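Long-range contacts in uricase (Arthrobacter globiformis, PDB 2YZC), which catalyses the oxidation of uric acid to 5-hydroxyisourate, a step on the way to allantoin: residues V44-R49 / G106-Q111; F88-G93 / A135-S140; E239-K244 / I283-S288. One frame throughout, in Å; residues are numbered along the deposited sequence.

Contact 1: V44-R49 / G106-Q111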
loop_
_atom_site.group_PDB
_atom_site.type_symbol
_atom_site.label_atom_id
_atom_site.label_comp_id
_atom_site.label_asym_id
_atom_site.label_seq_id
_atom_site.Cartn_x
_atom_site.Cartn_y
_atom_site.Cartn_z
ATOM N N VAL A 44 -17.335 2.733 -7.205
ATOM C CA VAL A 44 -18.512 1.857 -7.204
ATOM C C VAL A 44 -18.304 0.384 -7.549
ATOM O O VAL A 44 -17.552 0.038 -8.453
ATOM C CB VAL A 44 -19.580 2.425 -8.179
ATOM C CG1 VAL A 44 -20.877 1.634 -8.081
ATOM C CG2 VAL A 44 -19.817 3.911 -7.875
ATOM N N THR A 45 -19.004 -0.479 -6.820
ATOM C CA THR A 45 -18.933 -1.912 -7.053
ATOM C C THR A 45 -20.355 -2.443 -7.203
ATOM O O THR A 45 -21.233 -2.127 -6.398
ATOM C CB THR A 45 -18.235 -2.635 -5.889
ATOM O OG1 THR A 45 -16.839 -2.293 -5.885
ATOM C CG2 THR A 45 -18.390 -4.152 -6.029
ATOM N N SER A 46 -20.566 -3.253 -8.236
ATOM C CA SER A 46 -21.874 -3.836 -8.524
ATOM C C SER A 46 -21.779 -5.351 -8.655
ATOM O O SER A 46 -20.942 -5.858 -9.398
ATOM C CB SER A 46 -22.417 -3.251 -9.835
ATOM O OG SER A 46 -23.550 -3.964 -10.313
ATOM N N GLN A 47 -22.623 -6.072 -7.924
ATOM C CA GLN A 47 -22.640 -7.530 -8.013
ATOM C C GLN A 47 -24.069 -8.054 -7.967
ATOM O O GLN A 47 -24.881 -7.626 -7.145
ATOM C CB GLN A 47 -21.800 -8.164 -6.905
ATOM C CG GLN A 47 -20.299 -8.039 -7.161
ATOM C CD GLN A 47 -19.471 -8.702 -6.090
ATOM O OE1 GLN A 47 -18.746 -9.663 -6.352
ATOM N NE2 GLN A 47 -19.576 -8.197 -4.871
ATOM N N LEU A 48 -24.361 -8.987 -8.863
ATOM C CA LEU A 48 -25.693 -9.549 -8.968
ATOM C C LEU A 48 -25.821 -10.920 -8.334
ATOM O O LEU A 48 -24.851 -11.668 -8.237
ATOM C CB LEU A 48 -26.092 -9.643 -10.439
ATOM C CG LEU A 48 -25.880 -8.374 -11.270
ATOM C CD1 LEU A 48 -26.370 -8.618 -12.697
ATOM C CD2 LEU A 48 -26.621 -7.208 -10.635
ATOM N N ARG A 49 -27.041 -11.231 -7.914
ATOM C CA ARG A 49 -27.365 -12.511 -7.310
ATOM C C ARG A 49 -28.628 -13.017 -7.991
ATOM O O ARG A 49 -29.506 -12.229 -8.357
ATOM C CB ARG A 49 -27.610 -12.349 -5.812
ATOM C CG ARG A 49 -26.366 -11.978 -5.032
ATOM C CD ARG A 49 -26.723 -11.537 -3.630
ATOM N NE ARG A 49 -25.545 -11.130 -2.871
ATOM C CZ ARG A 49 -25.589 -10.555 -1.675
ATOM N NH1 ARG A 49 -26.759 -10.312 -1.099
ATOM N NH2 ARG A 49 -24.463 -10.230 -1.051
ATOM N N GLY A 106 -28.872 -8.484 -5.159
ATOM C CA GLY A 106 -27.486 -8.139 -5.400
ATOM C C GLY A 106 -26.907 -7.293 -4.292
ATOM O O GLY A 106 -27.530 -7.091 -3.249
ATOM N N ARG A 107 -25.701 -6.790 -4.527
ATOM C CA ARG A 107 -25.014 -5.961 -3.553
ATOM C C ARG A 107 -24.308 -4.841 -4.313
ATOM O O ARG A 107 -23.487 -5.096 -5.193
ATOM C CB ARG A 107 -23.992 -6.804 -2.782
ATOM C CG ARG A 107 -23.252 -6.060 -1.676
ATOM C CD ARG A 107 -22.155 -6.934 -1.079
ATOM N NE ARG A 107 -21.389 -6.246 -0.038
ATOM C CZ ARG A 107 -21.747 -6.163 1.243
ATOM N NH1 ARG A 107 -22.871 -6.730 1.675
ATOM N NH2 ARG A 107 -20.973 -5.506 2.101
ATOM N N TRP A 108 -24.657 -3.605 -3.993
ATOM C CA TRP A 108 -24.047 -2.455 -4.641
ATOM C C TRP A 108 -23.405 -1.633 -3.541
ATOM O O TRP A 108 -24.033 -1.333 -2.523
ATOM C CB TRP A 108 -25.110 -1.655 -5.395
ATOM C CG TRP A 108 -25.689 -2.451 -6.529
ATOM C CD1 TRP A 108 -25.216 -2.516 -7.813
ATOM C CD2 TRP A 108 -26.764 -3.393 -6.450
ATOM N NE1 TRP A 108 -25.931 -3.447 -8.536
ATOM C CE2 TRP A 108 -26.885 -3.999 -7.722
ATOM C CE3 TRP A 108 -27.636 -3.788 -5.426
ATOM C CZ2 TRP A 108 -27.846 -4.981 -7.995
ATOM C CZ3 TRP A 108 -28.588 -4.766 -5.700
ATOM C CH2 TRP A 108 -28.684 -5.349 -6.975
ATOM N N ALA A 109 -22.141 -1.280 -3.742
ATOM C CA ALA A 109 -21.418 -0.527 -2.734
ATOM C C ALA A 109 -20.609 0.604 -3.332
ATOM O O ALA A 109 -20.314 0.624 -4.532
ATOM C CB ALA A 109 -20.509 -1.465 -1.947
ATOM N N ALA A 110 -20.247 1.556 -2.484
ATOM C CA ALA A 110 -19.467 2.684 -2.946
ATOM C C ALA A 110 -18.720 3.371 -1.830
ATOM O O ALA A 110 -19.138 3.362 -0.671
ATOM C CB ALA A 110 -20.369 3.698 -3.649
ATOM N N GLN A 111 -17.583 3.933 -2.203
ATOM C CA GLN A 111 -16.772 4.716 -1.300
ATOM C C GLN A 111 -16.980 6.106 -1.882
ATOM O O GLN A 111 -17.061 6.260 -3.105
ATOM C CB GLN A 111 -15.300 4.314 -1.394
ATOM C CG GLN A 111 -14.970 3.026 -0.656
ATOM C CD GLN A 111 -13.541 2.578 -0.887
ATOM O OE1 GLN A 111 -12.921 1.963 -0.017
ATOM N NE2 GLN A 111 -13.016 2.871 -2.063
#

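Contact 2: F88-G93 / A135-S140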
loop_
_atom_site.group_PDB
_atom_site.type_symbol
_atom_site.label_atom_id
_atom_site.label_comp_id
_atom_site.label_asym_id
_atom_site.label_seq_id
_atom_site.Cartn_x
_atom_site.Cartn_y
_atom_site.Cartn_z
ATOM N N PHE A 88 -27.997 6.807 -5.428
ATOM C CA PHE A 88 -27.417 6.369 -6.690
ATOM C C PHE A 88 -27.410 4.843 -6.688
ATOM O O PHE A 88 -27.783 4.207 -7.674
ATOM C CB PHE A 88 -25.982 6.888 -6.833
ATOM C CG PHE A 88 -25.335 6.541 -8.148
ATOM C CD1 PHE A 88 -25.913 6.939 -9.353
ATOM C CD2 PHE A 88 -24.135 5.835 -8.184
ATOM C CE1 PHE A 88 -25.303 6.639 -10.578
ATOM C CE2 PHE A 88 -23.516 5.531 -9.400
ATOM C CZ PHE A 88 -24.103 5.936 -10.601
ATOM N N LEU A 89 -26.992 4.254 -5.570
ATOM C CA LEU A 89 -26.942 2.802 -5.471
ATOM C C LEU A 89 -28.342 2.196 -5.576
ATOM O O LEU A 89 -28.524 1.138 -6.187
ATOM C CB LEU A 89 -26.285 2.379 -4.151
ATOM C CG LEU A 89 -24.819 2.778 -3.936
ATOM C CD1 LEU A 89 -24.361 2.289 -2.569
ATOM C CD2 LEU A 89 -23.943 2.188 -5.034
ATOM N N LEU A 90 -29.327 2.863 -4.980
ATOM C CA LEU A 90 -30.705 2.376 -5.021
ATOM C C LEU A 90 -31.214 2.304 -6.459
ATOM O O LEU A 90 -31.913 1.358 -6.840
ATOM C CB LEU A 90 -31.611 3.281 -4.178
ATOM C CG LEU A 90 -31.507 3.083 -2.658
ATOM C CD1 LEU A 90 -32.161 4.242 -1.917
ATOM C CD2 LEU A 90 -32.179 1.765 -2.285
ATOM N N ARG A 91 -30.856 3.294 -7.266
ATOM C CA ARG A 91 -31.286 3.287 -8.651
ATOM C C ARG A 91 -30.671 2.094 -9.381
ATOM O O ARG A 91 -31.359 1.378 -10.113
ATOM C CB ARG A 91 -30.888 4.585 -9.353
ATOM C CG ARG A 91 -31.422 4.647 -10.773
ATOM C CD ARG A 91 -30.985 5.884 -11.529
ATOM N NE ARG A 91 -31.487 5.823 -12.900
ATOM C CZ ARG A 91 -31.151 6.665 -13.870
ATOM N NH1 ARG A 91 -30.302 7.653 -13.632
ATOM N NH2 ARG A 91 -31.669 6.514 -15.082
ATOM N N LEU A 92 -29.374 1.879 -9.173
ATOM C CA LEU A 92 -28.671 0.768 -9.810
ATOM C C LEU A 92 -29.261 -0.577 -9.396
ATOM O O LEU A 92 -29.550 -1.426 -10.240
ATOM C CB LEU A 92 -27.180 0.801 -9.444
ATOM C CG LEU A 92 -26.326 1.852 -10.158
ATOM C CD1 LEU A 92 -24.976 2.011 -9.462
ATOM C CD2 LEU A 92 -26.148 1.433 -11.614
ATOM N N GLY A 93 -29.430 -0.764 -8.092
ATOM C CA GLY A 93 -29.973 -2.010 -7.587
ATOM C C GLY A 93 -31.343 -2.343 -8.142
ATOM O O GLY A 93 -31.591 -3.475 -8.560
ATOM N N ALA A 135 -21.085 3.207 1.619
ATOM C CA ALA A 135 -22.496 2.854 1.559
ATOM C C ALA A 135 -22.589 1.497 0.881
ATOM O O ALA A 135 -21.882 1.222 -0.089
ATOM C CB ALA A 135 -23.286 3.903 0.768
ATOM N N VAL A 136 -23.451 0.640 1.414
ATOM C CA VAL A 136 -23.650 -0.686 0.857
ATOM C C VAL A 136 -25.141 -0.929 0.815
ATOM O O VAL A 136 -25.840 -0.710 1.806
ATOM C CB VAL A 136 -23.015 -1.793 1.735
ATOM C CG1 VAL A 136 -23.402 -3.164 1.198
ATOM C CG2 VAL A 136 -21.494 -1.650 1.752
ATOM N N LEU A 137 -25.626 -1.358 -0.342
ATOM C CA LEU A 137 -27.036 -1.668 -0.509
ATOM C C LEU A 137 -27.144 -3.127 -0.897
ATOM O O LEU A 137 -26.391 -3.604 -1.745
ATOM C CB LEU A 137 -27.665 -0.820 -1.631
ATOM C CG LEU A 137 -28.991 -1.373 -2.188
ATOM C CD1 LEU A 137 -30.106 -1.199 -1.163
ATOM C CD2 LEU A 137 -29.355 -0.654 -3.487
ATOM N N GLU A 138 -28.049 -3.851 -0.251
ATOM C CA GLU A 138 -28.279 -5.234 -0.621
ATOM C C GLU A 138 -29.768 -5.373 -0.863
ATOM O O GLU A 138 -30.581 -4.918 -0.061
ATOM C CB GLU A 138 -27.827 -6.216 0.467
ATOM C CG GLU A 138 -26.353 -6.606 0.367
ATOM C CD GLU A 138 -26.042 -7.965 0.987
ATOM O OE1 GLU A 138 -24.853 -8.358 0.997
ATOM O OE2 GLU A 138 -26.981 -8.645 1.461
ATOM N N ILE A 139 -30.122 -5.971 -1.993
ATOM C CA ILE A 139 -31.519 -6.187 -2.332
ATOM C C ILE A 139 -31.784 -7.681 -2.309
ATOM O O ILE A 139 -31.010 -8.474 -2.851
ATOM C CB ILE A 139 -31.873 -5.652 -3.743
ATOM C CG1 ILE A 139 -31.804 -4.123 -3.762
ATOM C CG2 ILE A 139 -33.282 -6.103 -4.131
ATOM C CD1 ILE A 139 -32.065 -3.514 -5.142
ATOM N N SER A 140 -32.876 -8.057 -1.655
ATOM C CA SER A 140 -33.289 -9.444 -1.561
ATOM C C SER A 140 -34.792 -9.384 -1.776
ATOM O O SER A 140 -35.543 -9.046 -0.862
ATOM C CB SER A 140 -32.971 -10.006 -0.175
ATOM O OG SER A 140 -33.328 -11.374 -0.088
#

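Contact 3: E239-K244 / I283-S288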
loop_
_atom_site.group_PDB
_atom_site.type_symbol
_atom_site.label_atom_id
_atom_site.label_comp_id
_atom_site.label_asym_id
_atom_site.label_seq_id
_atom_site.Cartn_x
_atom_site.Cartn_y
_atom_site.Cartn_z
ATOM N N GLU A 239 -33.869 5.902 12.820
ATOM C CA GLU A 239 -33.728 5.144 11.584
ATOM C C GLU A 239 -32.575 4.147 11.593
ATOM O O GLU A 239 -32.410 3.385 10.642
ATOM C CB GLU A 239 -33.580 6.085 10.380
ATOM C CG GLU A 239 -32.653 7.266 10.601
ATOM C CD GLU A 239 -33.320 8.375 11.389
ATOM O OE1 GLU A 239 -34.360 8.889 10.918
ATOM O OE2 GLU A 239 -32.812 8.731 12.474
ATOM N N ILE A 240 -31.776 4.153 12.656
ATOM C CA ILE A 240 -30.656 3.225 12.748
ATOM C C ILE A 240 -30.963 2.083 13.717
ATOM O O ILE A 240 -31.330 2.315 14.866
ATOM C CB ILE A 240 -29.362 3.952 13.203
ATOM C CG1 ILE A 240 -28.967 5.007 12.159
ATOM C CG2 ILE A 240 -28.241 2.936 13.402
ATOM C CD1 ILE A 240 -27.707 5.815 12.514
ATOM N N ASP A 241 -30.818 0.847 13.249
ATOM C CA ASP A 241 -31.078 -0.313 14.102
ATOM C C ASP A 241 -29.844 -0.830 14.818
ATOM O O ASP A 241 -29.944 -1.442 15.884
ATOM C CB ASP A 241 -31.685 -1.451 13.285
ATOM C CG ASP A 241 -33.193 -1.509 13.405
ATOM O OD1 ASP A 241 -33.770 -0.622 14.071
ATOM O OD2 ASP A 241 -33.794 -2.441 12.833
ATOM N N GLU A 242 -28.676 -0.596 14.233
ATOM C CA GLU A 242 -27.448 -1.067 14.841
ATOM C C GLU A 242 -26.230 -0.421 14.209
ATOM O O GLU A 242 -26.263 0.026 13.067
ATOM C CB GLU A 242 -27.336 -2.584 14.693
ATOM C CG GLU A 242 -27.517 -3.064 13.258
ATOM C CD GLU A 242 -27.314 -4.556 13.110
ATOM O OE1 GLU A 242 -27.744 -5.115 12.075
ATOM O OE2 GLU A 242 -26.716 -5.166 14.023
ATOM N N ILE A 243 -25.156 -0.373 14.977
ATOM C CA ILE A 243 -23.913 0.187 14.483
ATOM C C ILE A 243 -22.812 -0.750 14.936
ATOM O O ILE A 243 -22.813 -1.230 16.072
ATOM C CB ILE A 243 -23.677 1.613 15.030
ATOM C CG1 ILE A 243 -22.339 2.152 14.508
ATOM C CG2 ILE A 243 -23.701 1.606 16.552
ATOM C CD1 ILE A 243 -22.096 3.604 14.831
ATOM N N LYS A 244 -21.895 -1.043 14.025
ATOM C CA LYS A 244 -20.781 -1.923 14.325
ATOM C C LYS A 244 -19.513 -1.113 14.191
ATOM O O LYS A 244 -19.383 -0.310 13.269
ATOM C CB LYS A 244 -20.731 -3.094 13.348
ATOM C CG LYS A 244 -21.899 -4.052 13.463
ATOM C CD LYS A 244 -21.688 -5.271 12.587
ATOM C CE LYS A 244 -22.692 -6.362 12.926
ATOM N NZ LYS A 244 -22.378 -7.616 12.191
ATOM N N ILE A 283 -23.494 -2.500 18.583
ATOM C CA ILE A 283 -24.389 -1.864 19.540
ATOM C C ILE A 283 -25.734 -1.872 18.816
ATOM O O ILE A 283 -25.857 -1.313 17.725
ATOM C CB ILE A 283 -23.954 -0.418 19.845
ATOM C CG1 ILE A 283 -22.554 -0.412 20.462
ATOM C CG2 ILE A 283 -24.936 0.232 20.800
ATOM C CD1 ILE A 283 -22.461 -1.147 21.788
ATOM N N GLN A 284 -26.732 -2.518 19.416
ATOM C CA GLN A 284 -28.046 -2.641 18.792
ATOM C C GLN A 284 -29.219 -2.026 19.544
ATOM O O GLN A 284 -29.174 -1.836 20.759
ATOM C CB GLN A 284 -28.365 -4.121 18.560
ATOM C CG GLN A 284 -27.519 -4.812 17.515
ATOM C CD GLN A 284 -27.910 -6.268 17.318
ATOM O OE1 GLN A 284 -27.605 -6.874 16.287
ATOM N NE2 GLN A 284 -28.579 -6.841 18.315
ATOM N N ARG A 285 -30.274 -1.718 18.797
ATOM C CA ARG A 285 -31.495 -1.187 19.382
ATOM C C ARG A 285 -32.166 -2.448 19.930
ATOM O O ARG A 285 -32.279 -3.447 19.219
ATOM C CB ARG A 285 -32.363 -0.545 18.295
ATOM C CG ARG A 285 -33.624 0.135 18.800
ATOM C CD ARG A 285 -34.390 0.786 17.646
ATOM N NE ARG A 285 -33.632 1.873 17.032
ATOM C CZ ARG A 285 -33.407 3.049 17.613
ATOM N NH1 ARG A 285 -33.891 3.296 18.822
ATOM N NH2 ARG A 285 -32.686 3.974 16.990
ATOM N N GLU A 286 -32.598 -2.418 21.185
ATOM C CA GLU A 286 -33.219 -3.602 21.774
ATOM C C GLU A 286 -34.319 -4.199 20.902
ATOM O O GLU A 286 -35.184 -3.485 20.407
ATOM C CB GLU A 286 -33.804 -3.291 23.157
ATOM C CG GLU A 286 -34.262 -4.553 23.887
ATOM C CD GLU A 286 -35.140 -4.282 25.102
ATOM O OE1 GLU A 286 -35.461 -5.256 25.819
ATOM O OE2 GLU A 286 -35.518 -3.111 25.338
ATOM N N GLY A 287 -34.270 -5.515 20.715
ATOM C CA GLY A 287 -35.279 -6.199 19.925
ATOM C C GLY A 287 -35.088 -6.230 18.416
ATOM O O GLY A 287 -35.823 -6.930 17.722
ATOM N N SER A 288 -34.111 -5.492 17.895
ATOM C CA SER A 288 -33.893 -5.472 16.449
ATOM C C SER A 288 -33.292 -6.783 15.947
ATOM O O SER A 288 -32.858 -7.620 16.737
ATOM C CB SER A 288 -32.990 -4.294 16.058
ATOM O OG SER A 288 -31.733 -4.366 16.710
#

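Contact 1: V44-R49 / G106-Q111
Two neighbouring strands of the antiparallel sheet of the uricase fold meet here, with Thr45 facing Ala109 and Gln47 facing Arg107 in hydrogen-bonded pairs. Thr45 N reaches Ala109 O at 2.9 Å, the return bond from Ala109 N to Thr45 O is equally straight, and a second pair of bonds joins the backbones of Gln47 and Arg107. Ser46 and Trp108 form the non-hydrogen-bonded pair between them, and Val44 with Ala110 the one beyond Thr45; these side chains share the face on which helix 85-99 packs. There Trp108 has CG anti to the carbonyl carbon (chi1 -65°), and the far end of its ring comes nearer 44-49. Its NE1 lies 3.0 Å from Ser46 OG, an oxygen hydrogen-bonded to Gln70. Further out, Leu48 CD2 touches Trp108 CZ2 at 3.7 Å, the two side chains crossing obliquely, and the carbonyl oxygen of Gln47 sits over one face of the ring near its rim. Gly106 sits opposite Leu48, where a CB would run into Gln47 O, and its backbone angles by themselves call for glycine. Arg49 passes alongside the glycine, its CD 3.9 Å from Gly106 CA. Its extended chain then runs beside that of Arg107, the guanidinium planes 31° apart, with Arg49 NH2 and Arg107 NH1 4.7 Å from each other. Glu138 OE1 bridges both cations, which probably offsets their repulsion, while Arg49 NE turns to Gln19. Ser46 is also bonded through its backbone to Lys22, assigned to the charge relay, whose side chain is about 5 Å from that of Ser46. An antiparallel sheet with helices packed on one face is characteristic of the tunnelling fold of uricases.

Contact 2: F88-G93 / A135-S140
The flat groups that take part are backbone carbonyls, those of Gly93 and Leu89 on the helix and of Ala135 on the strand, and each is met over a face by a methyl group. Ile139 CD1 stands almost directly above the carbonyl carbon, Gly93 C, at 3.3 Å. With CD1 anti to CA (chi2 177°), the isoleucine chain is stretched far enough to touch the helix backbone there. Leu137 CD2 lies above the peptide plane of Leu89, near its oxygen and 3.3 Å from Leu89 O, and rests against Leu90 CA as well. In the reverse direction, Leu89 CD1 comes over the Ala135 carbonyl, 3.7 Å from Ala135 O, and also reaches Ala135 CB. Side chains also meet directly: Leu90 CD2 touches Leu137 CD1 at 3.8 Å, the two chains crossing at about a right angle. Leu137 CD2 thus lies against both Leu89 and Leu90, and its CD1 against Leu90.

At Gly93 the fit is tight: a CB would collide with Ile139 CD1 and Leu137 CD2. No hydrogen bond links the segments; Gly93 N is bonded within the helix to Leu89 O, and Gly93 O accepts from Thr97 OG1. Trp108 of the neighbouring strand packs against both Leu89 and Ile139, while Ile146 on the other neighbouring strand meets Leu90 and Leu137. The helix runs at 26° to the strand, the axes 8.8 Å apart, an aliphatic helix-on-sheet packing characteristic of the tunnelling fold, whose antiparallel sheet carries its helices on one face.

Contact 3: E239-K244 / I283-S288
Arg285, at the end of its strand, meets the start of the facing strand at several points along its side chain. While Arg285 N gives a backbone hydrogen bond to Asp241 O, CB lies 3.5 Å from that same oxygen. CG stands anti to the backbone N (chi1 -176°), and CD passes Asp241 OD1 at 3.9 Å. A bend at chi3 (-65°) then sets NE beside Ile240 O, to which it bonds at 3.2 Å. NH2 completes a side-on grip on this one carbonyl oxygen, at 3.0 Å, and also donates to Ile234 O. Asp241 OD1 lies at the guanidinium edge in its plane, but 3.9 Å from Arg285 NE, a long salt bridge, the carboxylate itself turned 52° from that plane. An alanine here would keep CB but would probably leave Ile240 O without the two N-H groups that grip it and Asp241 without this nearby positive charge.

A type II beta turn from Arg285 to Ser288 follows, with Ser288 OG bonded to Arg285 O at 2.7 Å on a lone pair, beside the backbone bond from Ser288 N. Ser288 CB in turn rests 3.8 Å from Asp241 OD2. On the strand side, Ile243 and Ile283 exchange two backbone bonds and pack side by side, while Glu242 lies alongside Gln284 and sends OE1 to Arg191 and Trp295. Ile283 and Gln284 also pair with a strand of the second subunit, continuing the sheet across the interface. The chemistry suggests that the directed bonds to backbone carbonyls, rather than the long ion pair, probably do most to hold this strand end.

How the contacts relate
Contacts 1 and 2 touch, their centres 7 Å apart, as strands 103-117 and 131-140 are neighbours in the sheet. The salt bridge from Arg107 NH1 to Glu138 OE1 (2.7 Å) joins them, and Trp108 O with Leu137 N adds a probable backbone hydrogen bond. Contact 3 belongs to a distant part of the same sheet, its centre about 23 Å from that of contact 1 and 20 Å from that of contact 2, without touching either. Contact 1 is near a pocket: the side chain of Gln47 is about 9 Å from a bound allantoate. In contact 3, the side chain of Ile283 is about 9 Å from that of Gln223, an allantoate-pocket residue.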